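Side-chain contact in CIR protein (Plasmodium chabaudi chabaudi, PDB 6ZYV), which is of unknown function but belongs to the Plasmodium-interspersed repeat (PIR) family of variant proteins, probably displayed by infected red blood cells: residues A[90-95]-A[108-113]. The protein carries 5 engineered substitutions. Numbering follows the deposited sequence.
Sequences YAILWL and HTLKNF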
loop_
_atom_site.group_PDB
_atom_site.type_symbol
_atom_site.label_atom_id
_atom_site.label_comp_id
_atom_site.label_asym_id
_atom_site.label_seq_id
_atom_site.Cartn_x
_atom_site.Cartn_y
_atom_site.Cartn_z
ATOM N N TYR A 90 3.942 -1.005 2.607
ATOM C CA TYR A 90 2.768 -0.936 1.721
ATOM C C TYR A 90 1.560 -0.411 2.459
ATOM O O TYR A 90 0.852 0.431 1.915
ATOM C CB TYR A 90 2.400 -2.306 1.136
ATOM C CG TYR A 90 3.395 -2.864 0.160
ATOM C CD1 TYR A 90 3.897 -2.085 -0.866
ATOM C CD2 TYR A 90 3.762 -4.202 0.203
ATOM C CE1 TYR A 90 4.794 -2.603 -1.781
ATOM C CE2 TYR A 90 4.666 -4.727 -0.693
ATOM C CZ TYR A 90 5.183 -3.925 -1.682
ATOM O OH TYR A 90 6.022 -4.541 -2.565
ATOM N N ALA A 91 1.318 -0.903 3.680
ATOM C CA ALA A 91 0.175 -0.528 4.503
ATOM C C ALA A 91 0.271 0.928 4.933
ATOM O O ALA A 91 -0.721 1.643 4.891
ATOM C CB ALA A 91 0.092 -1.441 5.728
ATOM N N ILE A 92 1.474 1.382 5.311
ATOM C CA ILE A 92 1.689 2.767 5.732
ATOM C C ILE A 92 1.654 3.738 4.540
ATOM O O ILE A 92 1.223 4.878 4.699
ATOM C CB ILE A 92 2.961 2.863 6.601
ATOM C CG1 ILE A 92 2.679 2.153 7.955
ATOM C CG2 ILE A 92 3.430 4.318 6.824
ATOM C CD1 ILE A 92 3.882 1.871 8.786
ATOM N N LEU A 93 1.978 3.266 3.337
ATOM C CA LEU A 93 1.848 4.052 2.113
ATOM C C LEU A 93 0.354 4.250 1.839
ATOM O O LEU A 93 -0.065 5.362 1.536
ATOM C CB LEU A 93 2.524 3.331 0.920
ATOM C CG LEU A 93 2.376 4.017 -0.439
ATOM C CD1 LEU A 93 3.028 5.424 -0.409
ATOM C CD2 LEU A 93 2.956 3.124 -1.581
ATOM N N TRP A 94 -0.462 3.182 1.992
ATOM C CA TRP A 94 -1.907 3.268 1.804
ATOM C C TRP A 94 -2.498 4.212 2.850
ATOM O O TRP A 94 -3.337 5.051 2.517
ATOM C CB TRP A 94 -2.561 1.874 1.906
ATOM C CG TRP A 94 -4.066 1.912 1.899
ATOM C CD1 TRP A 94 -4.882 2.059 0.809
ATOM C CD2 TRP A 94 -4.936 1.877 3.056
ATOM N NE1 TRP A 94 -6.198 2.054 1.213
ATOM C CE2 TRP A 94 -6.256 1.937 2.587
ATOM C CE3 TRP A 94 -4.725 1.732 4.442
ATOM C CZ2 TRP A 94 -7.365 1.883 3.465
ATOM C CZ3 TRP A 94 -5.815 1.714 5.301
ATOM C CH2 TRP A 94 -7.118 1.795 4.812
ATOM N N LEU A 95 -2.049 4.092 4.111
ATOM C CA LEU A 95 -2.516 4.926 5.196
ATOM C C LEU A 95 -2.222 6.405 4.919
ATOM O O LEU A 95 -3.090 7.247 5.153
ATOM C CB LEU A 95 -1.916 4.449 6.526
ATOM C CG LEU A 95 -2.428 5.171 7.780
ATOM C CD1 LEU A 95 -3.944 5.084 7.897
ATOM C CD2 LEU A 95 -1.727 4.638 9.038
ATOM N N HIS A 108 1.269 14.886 7.747
ATOM C CA HIS A 108 1.620 15.639 8.950
ATOM C C HIS A 108 0.893 15.145 10.214
ATOM O O HIS A 108 1.377 15.402 11.306
ATOM C CB HIS A 108 1.374 17.138 8.737
ATOM C CG HIS A 108 -0.072 17.466 8.516
ATOM N ND1 HIS A 108 -0.735 17.059 7.374
ATOM C CD2 HIS A 108 -0.936 18.144 9.304
ATOM C CE1 HIS A 108 -1.978 17.491 7.508
ATOM N NE2 HIS A 108 -2.145 18.154 8.647
ATOM N N THR A 109 -0.242 14.437 10.078
ATOM C CA THR A 109 -0.961 13.855 11.208
ATOM C C THR A 109 -0.820 12.327 11.282
ATOM O O THR A 109 -1.470 11.728 12.113
ATOM C CB THR A 109 -2.468 14.217 11.187
ATOM O OG1 THR A 109 -3.141 13.509 10.142
ATOM C CG2 THR A 109 -2.720 15.696 11.061
ATOM N N LEU A 110 -0.045 11.692 10.379
ATOM C CA LEU A 110 0.143 10.249 10.339
ATOM C C LEU A 110 0.676 9.656 11.652
ATOM O O LEU A 110 0.092 8.690 12.147
ATOM C CB LEU A 110 1.048 9.884 9.148
ATOM C CG LEU A 110 1.563 8.448 9.058
ATOM C CD1 LEU A 110 0.428 7.487 8.817
ATOM C CD2 LEU A 110 2.583 8.325 7.958
ATOM N N LYS A 111 1.780 10.216 12.216
ATOM C CA LYS A 111 2.345 9.699 13.467
ATOM C C LYS A 111 1.307 9.746 14.599
ATOM O O LYS A 111 1.103 8.755 15.291
ATOM C CB LYS A 111 3.627 10.459 13.852
ATOM C CG LYS A 111 4.394 9.824 15.026
ATOM C CD LYS A 111 5.875 10.256 15.058
ATOM C CE LYS A 111 6.636 9.506 16.141
ATOM N NZ LYS A 111 8.046 9.969 16.278
ATOM N N ASN A 112 0.598 10.868 14.703
ATOM C CA ASN A 112 -0.458 11.076 15.681
ATOM C C ASN A 112 -1.633 10.097 15.471
ATOM O O ASN A 112 -2.091 9.492 16.434
ATOM C CB ASN A 112 -0.926 12.535 15.641
ATOM C CG ASN A 112 -2.019 12.849 16.625
ATOM O OD1 ASN A 112 -3.207 12.893 16.267
ATOM N ND2 ASN A 112 -1.650 13.026 17.895
ATOM N N PHE A 113 -2.101 9.929 14.230
ATOM C CA PHE A 113 -3.162 8.982 13.896
ATOM C C PHE A 113 -2.754 7.545 14.271
ATOM O O PHE A 113 -3.576 6.812 14.790
ATOM C CB PHE A 113 -3.533 9.061 12.388
ATOM C CG PHE A 113 -4.717 8.199 12.011
ATOM C CD1 PHE A 113 -4.547 6.869 11.672
ATOM C CD2 PHE A 113 -6.000 8.718 12.015
ATOM C CE1 PHE A 113 -5.639 6.066 11.391
ATOM C CE2 PHE A 113 -7.089 7.919 11.714
ATOM C CZ PHE A 113 -6.908 6.594 11.432
#
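Leu95 and Leu110 each hold CG trans to their own backbone N, with chi1 of -175° and 170°, and both side chains thereby extend across the contact, each toward the other segment of the pair 90-95 and 108-113. There the two leucines meet at a slant, methyl against methyl: CD1 of Leu110 lies 3.6 Å from CD2 of Leu95 and 3.8 Å from its branch carbon CG, alongside the CG-CD2 bond of that side chain. The second branch of Leu110 turns to the neighbouring helical turn, where its CD2 stands 4.2 Å from CG2 of Ile92. Leu95 is likewise shared, because its other methyl, CD1, approaches the Phe113 ring obliquely and comes within 4.0 Å of CE1. Leu110 and Phe113 are three residues apart on one helix, as are Ile92 and Leu95 on the other, and the spacing sets each pair on one side of its helix. The fold is all-helical, and this contact joins helix 81-101 to the short helix 110-118 that follows it after a connecting loop, with CA atoms of Leu95 and Leu110 7.9 Å apart. All four residues are buried, and the interface between the segments is wholly apolar. Helix 134-149 adds to it, Ile92 resting on Val140 and Met147 and Leu110 on Ile144, while Phe113 packs on Ile59 of helix 55-71 and its ring meets that of His117. Thr109, next to Leu110 in sequence, has one hydroxyl proton for two acceptors, Glu105 OE1 and the Gly106 carbonyl oxygen, so its hydrogen bonding must be shared or alternate between them.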